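Local coordinates for spindle pole body-associated protein VIK1 (Saccharomyces cerevisiae, PDB 2O0A) that pairs with the minus-end-directed motor Kar3, recruits it to microtubules and, as the Kar3-Vik1 heterodimer, cross-links antiparallel microtubules, at residues Ile50-Asn62 against Val276-Thr288. Sequence-based numbering, arbitrary orientation.
Sequences ITQGLSEHVYKFN and VNKLLTISEEVQT
Tyr59 and Leu280 both turn CG away from their own carbonyl carbon (chi1 -62° and -67°), which brings the two side chains together, and the Tyr59 chi2 of -84° turns the ring face to the leucine stem. Leu280 CB sits 3.5 Å from the centroid of the Tyr59 ring, almost on its normal, a CH-pi contact; the opposite face is covered by His57, whose CD2 lies over the rim. The tyrosine is thus clamped between its own hairpin and the helix. Beyond it, Leu280 CD2 reaches Ile50 CD1 (4.1 Å) and the edge of the Phe61 ring, while Phe61 CZ comes within 3.4 Å of Ser283 OG, a hydroxyl that donates to Leu280 O (2.6 Å) and accepts from a water also bound to Lys60 O.

Polar links frame this apolar centre. His57 NE2 donates to the syn lone pair of Glu284 OE1 (3.1 Å), which also receives a weak bond from a water held by Val58 O. At the far end of the helix segment, Gln287 NE2 binds Lys60 O (2.9 Å) and Ser283 O, one turn earlier in the helix, and this double use should steady the amide. Gln52 NE2 gives only a weak bond to Asn277 OD1, but shares with Tyr59 OH and Asn277 O a water that ties the phenol to the helix backbone.

Strands 49-52 and 58-60 belong to a small three-stranded antiparallel sheet, and helix 276-289 also packs against strands 27-32 and 265-270 of the large sheet. The contact joins the small sheet to the last modelled helix in Vik1's kinesin-like motor homology domain, a fold that here lacks a nucleotide-binding site.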
loop_
_atom_site.group_PDB
_atom_site.type_symbol
_atom_site.label_atom_id
_atom_site.label_comp_id
_atom_site.label_asym_id
_atom_site.label_seq_id
_atom_site.Cartn_x
_atom_site.Cartn_y
_atom_site.Cartn_z
ATOM N N ILE A 50 -11.253 -4.060 -15.420
ATOM C CA ILE A 50 -10.671 -5.296 -15.940
ATOM C C ILE A 50 -11.823 -6.286 -16.098
ATOM O O ILE A 50 -12.550 -6.564 -15.139
ATOM C CB ILE A 50 -9.590 -5.893 -15.012
ATOM C CG1 ILE A 50 -8.500 -4.855 -14.733
ATOM C CG2 ILE A 50 -8.988 -7.176 -15.624
ATOM C CD1 ILE A 50 -7.496 -5.296 -13.674
ATOM N N THR A 51 -11.988 -6.785 -17.317
ATOM C CA THR A 51 -13.066 -7.713 -17.638
ATOM C C THR A 51 -12.510 -9.076 -18.026
ATOM O O THR A 51 -11.614 -9.161 -18.863
ATOM C CB THR A 51 -13.908 -7.176 -18.810
ATOM O OG1 THR A 51 -14.479 -5.912 -18.450
ATOM C CG2 THR A 51 -15.032 -8.146 -19.162
ATOM N N GLN A 52 -13.042 -10.131 -17.405
ATOM C CA GLN A 52 -12.696 -11.503 -17.780
ATOM C C GLN A 52 -13.424 -11.849 -19.077
ATOM O O GLN A 52 -14.649 -11.817 -19.133
ATOM C CB GLN A 52 -13.067 -12.479 -16.663
ATOM C CG GLN A 52 -12.118 -12.469 -15.471
ATOM C CD GLN A 52 -12.615 -13.305 -14.302
ATOM O OE1 GLN A 52 -13.815 -13.552 -14.162
ATOM N NE2 GLN A 52 -11.689 -13.740 -13.451
ATOM N N GLY A 53 -12.660 -12.157 -20.122
ATOM C CA GLY A 53 -13.199 -12.288 -21.483
ATOM C C GLY A 53 -14.167 -13.427 -21.752
ATOM O O GLY A 53 -14.979 -13.340 -22.680
ATOM N N LEU A 54 -14.083 -14.491 -20.957
ATOM C CA LEU A 54 -14.942 -15.659 -21.161
ATOM C C LEU A 54 -16.100 -15.716 -20.165
ATOM O O LEU A 54 -17.227 -16.037 -20.544
ATOM C CB LEU A 54 -14.137 -16.961 -21.147
ATOM C CG LEU A 54 -12.925 -17.103 -22.069
ATOM C CD1 LEU A 54 -12.277 -18.461 -21.847
ATOM C CD2 LEU A 54 -13.272 -16.885 -23.546
ATOM N N SER A 55 -15.827 -15.398 -18.901
ATOM C CA SER A 55 -16.883 -15.309 -17.888
ATOM C C SER A 55 -17.705 -14.030 -18.072
ATOM O O SER A 55 -18.848 -13.933 -17.610
ATOM C CB SER A 55 -16.277 -15.329 -16.488
ATOM O OG SER A 55 -15.804 -14.041 -16.137
ATOM N N GLU A 56 -17.108 -13.053 -18.751
ATOM C CA GLU A 56 -17.689 -11.721 -18.939
ATOM C C GLU A 56 -17.840 -10.925 -17.624
ATOM O O GLU A 56 -18.576 -9.933 -17.574
ATOM C CB GLU A 56 -19.025 -11.813 -19.695
ATOM C CG GLU A 56 -18.878 -12.196 -21.167
ATOM C CD GLU A 56 -20.194 -12.600 -21.811
ATOM O OE1 GLU A 56 -20.714 -11.822 -22.638
ATOM O OE2 GLU A 56 -20.708 -13.693 -21.487
ATOM N N HIS A 57 -17.130 -11.342 -16.570
ATOM C CA HIS A 57 -17.219 -10.654 -15.273
ATOM C C HIS A 57 -16.441 -9.340 -15.274
ATOM O O HIS A 57 -15.279 -9.305 -15.677
ATOM C CB HIS A 57 -16.722 -11.537 -14.127
ATOM C CG HIS A 57 -17.144 -11.054 -12.774
ATOM N ND1 HIS A 57 -17.850 -11.840 -11.891
ATOM C CD2 HIS A 57 -16.967 -9.860 -12.155
ATOM C CE1 HIS A 57 -18.089 -11.153 -10.788
ATOM N NE2 HIS A 57 -17.563 -9.950 -10.922
ATOM N N VAL A 58 -17.095 -8.281 -14.801
ATOM C CA VAL A 58 -16.520 -6.932 -14.729
ATOM C C VAL A 58 -15.959 -6.613 -13.338
ATOM O O VAL A 58 -16.682 -6.682 -12.328
ATOM C CB VAL A 58 -17.574 -5.851 -15.134
ATOM C CG1 VAL A 58 -16.999 -4.467 -15.039
ATOM C CG2 VAL A 58 -18.084 -6.112 -16.555
ATOM N N TYR A 59 -14.668 -6.265 -13.304
ATOM C CA TYR A 59 -13.991 -5.843 -12.078
ATOM C C TYR A 59 -13.531 -4.399 -12.216
ATOM O O TYR A 59 -12.702 -4.089 -13.056
ATOM C CB TYR A 59 -12.798 -6.753 -11.772
ATOM C CG TYR A 59 -13.183 -8.193 -11.543
ATOM C CD1 TYR A 59 -13.620 -8.617 -10.300
ATOM C CD2 TYR A 59 -13.116 -9.129 -12.587
ATOM C CE1 TYR A 59 -13.973 -9.943 -10.083
ATOM C CE2 TYR A 59 -13.472 -10.455 -12.380
ATOM C CZ TYR A 59 -13.906 -10.844 -11.127
ATOM O OH TYR A 59 -14.257 -12.148 -10.899
ATOM N N LYS A 60 -14.094 -3.533 -11.384
ATOM C CA LYS A 60 -13.761 -2.110 -11.407
ATOM C C LYS A 60 -12.775 -1.749 -10.296
ATOM O O LYS A 60 -12.713 -2.418 -9.254
ATOM C CB LYS A 60 -15.025 -1.257 -11.290
ATOM C CG LYS A 60 -16.008 -1.493 -12.424
ATOM C CD LYS A 60 -17.063 -0.414 -12.471
ATOM C CE LYS A 60 -18.408 -1.000 -12.858
ATOM N NZ LYS A 60 -19.528 -0.091 -12.487
ATOM N N PHE A 61 -12.023 -0.679 -10.546
ATOM C CA PHE A 61 -11.027 -0.167 -9.613
ATOM C C PHE A 61 -11.080 1.345 -9.696
ATOM O O PHE A 61 -11.565 1.907 -10.686
ATOM C CB PHE A 61 -9.638 -0.628 -10.036
ATOM C CG PHE A 61 -9.426 -2.114 -9.906
ATOM C CD1 PHE A 61 -8.850 -2.642 -8.761
ATOM C CD2 PHE A 61 -9.809 -2.974 -10.930
ATOM C CE1 PHE A 61 -8.665 -4.006 -8.627
ATOM C CE2 PHE A 61 -9.629 -4.352 -10.808
ATOM C CZ PHE A 61 -9.050 -4.865 -9.656
ATOM N N ASN A 62 -10.559 2.029 -8.680
ATOM C CA ASN A 62 -10.478 3.476 -8.801
ATOM C C ASN A 62 -9.654 3.869 -10.028
ATOM O O ASN A 62 -9.992 4.824 -10.747
ATOM C CB ASN A 62 -9.947 4.097 -7.506
ATOM C CG ASN A 62 -10.875 3.840 -6.332
ATOM O OD1 ASN A 62 -10.539 3.097 -5.432
ATOM N ND2 ASN A 62 -12.077 4.405 -6.379
ATOM N N VAL A 276 -4.504 -14.366 -10.820
ATOM C CA VAL A 276 -5.241 -13.142 -11.106
ATOM C C VAL A 276 -6.733 -13.210 -10.736
ATOM O O VAL A 276 -7.270 -12.253 -10.202
ATOM C CB VAL A 276 -5.006 -12.645 -12.556
ATOM C CG1 VAL A 276 -5.754 -13.513 -13.582
ATOM C CG2 VAL A 276 -5.386 -11.164 -12.694
ATOM N N ASN A 277 -7.390 -14.346 -10.973
ATOM C CA ASN A 277 -8.822 -14.426 -10.723
ATOM C C ASN A 277 -9.215 -14.278 -9.239
ATOM O O ASN A 277 -10.214 -13.628 -8.917
ATOM C CB ASN A 277 -9.419 -15.678 -11.388
ATOM C CG ASN A 277 -9.237 -15.678 -12.914
ATOM O OD1 ASN A 277 -8.972 -14.643 -13.525
ATOM N ND2 ASN A 277 -9.393 -16.845 -13.530
ATOM N N LYS A 278 -8.406 -14.859 -8.349
ATOM C CA LYS A 278 -8.588 -14.731 -6.905
ATOM C C LYS A 278 -8.402 -13.286 -6.458
ATOM O O LYS A 278 -9.201 -12.765 -5.668
ATOM C CB LYS A 278 -7.602 -15.637 -6.173
ATOM C CG LYS A 278 -8.008 -17.109 -6.193
ATOM C CD LYS A 278 -8.604 -17.523 -4.877
ATOM C CE LYS A 278 -8.329 -19.000 -4.568
ATOM N NZ LYS A 278 -8.900 -19.926 -5.593
ATOM N N LEU A 279 -7.357 -12.640 -6.977
ATOM C CA LEU A 279 -7.100 -11.234 -6.658
ATOM C C LEU A 279 -8.216 -10.319 -7.179
ATOM O O LEU A 279 -8.607 -9.362 -6.503
ATOM C CB LEU A 279 -5.697 -10.785 -7.121
ATOM C CG LEU A 279 -4.532 -11.002 -6.123
ATOM C CD1 LEU A 279 -4.344 -12.457 -5.691
ATOM C CD2 LEU A 279 -3.198 -10.415 -6.617
ATOM N N LEU A 280 -8.770 -10.624 -8.353
ATOM C CA LEU A 280 -9.939 -9.873 -8.823
ATOM C C LEU A 280 -11.123 -10.060 -7.875
ATOM O O LEU A 280 -11.779 -9.102 -7.506
ATOM C CB LEU A 280 -10.308 -10.264 -10.260
ATOM C CG LEU A 280 -9.289 -9.880 -11.336
ATOM C CD1 LEU A 280 -9.644 -10.581 -12.634
ATOM C CD2 LEU A 280 -9.237 -8.355 -11.523
ATOM N N THR A 281 -11.382 -11.296 -7.448
ATOM C CA THR A 281 -12.455 -11.529 -6.480
ATOM C C THR A 281 -12.273 -10.721 -5.188
ATOM O O THR A 281 -13.212 -10.113 -4.676
ATOM C CB THR A 281 -12.607 -13.033 -6.185
ATOM O OG1 THR A 281 -12.996 -13.689 -7.393
ATOM C CG2 THR A 281 -13.665 -13.280 -5.093
ATOM N N ILE A 282 -11.051 -10.696 -4.680
ATOM C CA ILE A 282 -10.745 -9.959 -3.458
ATOM C C ILE A 282 -10.962 -8.468 -3.658
ATOM O O ILE A 282 -11.504 -7.799 -2.778
ATOM C CB ILE A 282 -9.332 -10.293 -2.957
ATOM C CG1 ILE A 282 -9.303 -11.772 -2.553
ATOM C CG2 ILE A 282 -8.941 -9.396 -1.769
ATOM C CD1 ILE A 282 -7.956 -12.320 -2.205
ATOM N N SER A 283 -10.591 -7.975 -4.837
ATOM C CA SER A 283 -10.783 -6.564 -5.164
ATOM C C SER A 283 -12.255 -6.170 -5.047
ATOM O O SER A 283 -12.574 -5.056 -4.622
ATOM C CB SER A 283 -10.205 -6.232 -6.548
ATOM O OG SER A 283 -11.062 -6.647 -7.605
ATOM N N GLU A 284 -13.159 -7.081 -5.406
ATOM C CA GLU A 284 -14.592 -6.789 -5.242
ATOM C C GLU A 284 -15.047 -6.731 -3.773
ATOM O O GLU A 284 -15.855 -5.877 -3.404
ATOM C CB GLU A 284 -15.464 -7.762 -6.051
ATOM C CG GLU A 284 -16.874 -7.228 -6.298
ATOM C CD GLU A 284 -17.739 -8.147 -7.143
ATOM O OE1 GLU A 284 -17.226 -8.741 -8.116
ATOM O OE2 GLU A 284 -18.946 -8.261 -6.840
ATOM N N GLU A 285 -14.519 -7.620 -2.942
ATOM C CA GLU A 285 -14.811 -7.620 -1.514
ATOM C C GLU A 285 -14.281 -6.368 -0.812
ATOM O O GLU A 285 -14.939 -5.804 0.058
ATOM C CB GLU A 285 -14.203 -8.844 -0.855
ATOM C CG GLU A 285 -14.746 -10.176 -1.335
ATOM C CD GLU A 285 -14.079 -11.296 -0.602
ATOM O OE1 GLU A 285 -12.886 -11.556 -0.885
ATOM O OE2 GLU A 285 -14.729 -11.899 0.283
ATOM N N VAL A 286 -13.077 -5.946 -1.193
ATOM C CA VAL A 286 -12.494 -4.731 -0.636
ATOM C C VAL A 286 -13.416 -3.530 -0.846
ATOM O O VAL A 286 -13.635 -2.740 0.080
ATOM C CB VAL A 286 -11.093 -4.449 -1.247
ATOM C CG1 VAL A 286 -10.638 -2.997 -0.977
ATOM C CG2 VAL A 286 -10.080 -5.448 -0.723
ATOM N N GLN A 287 -13.966 -3.421 -2.052
ATOM C CA GLN A 287 -14.724 -2.241 -2.464
ATOM C C GLN A 287 -16.223 -2.310 -2.163
ATOM O O GLN A 287 -16.942 -1.329 -2.398
ATOM C CB GLN A 287 -14.490 -1.966 -3.958
ATOM C CG GLN A 287 -13.027 -1.673 -4.286
ATOM C CD GLN A 287 -12.773 -1.527 -5.773
ATOM O OE1 GLN A 287 -12.877 -0.430 -6.330
ATOM N NE2 GLN A 287 -12.410 -2.628 -6.423
ATOM N N THR A 288 -16.692 -3.449 -1.647
ATOM C CA THR A 288 -18.121 -3.607 -1.322
ATOM C C THR A 288 -18.421 -3.937 0.147
ATOM O O THR A 288 -19.506 -3.622 0.651
ATOM C CB THR A 288 -18.846 -4.642 -2.257
ATOM O OG1 THR A 288 -18.253 -5.941 -2.123
ATOM C CG2 THR A 288 -18.797 -4.204 -3.715
HETATM O O HOH W 1 -12.339 -13.926 -10.643
HETATM O O HOH W 2 -16.916 -6.658 -9.714
HETATM O O HOH W 3 -15.271 -12.919 -8.393
HETATM O O HOH W 4 -13.097 -5.058 -8.431
#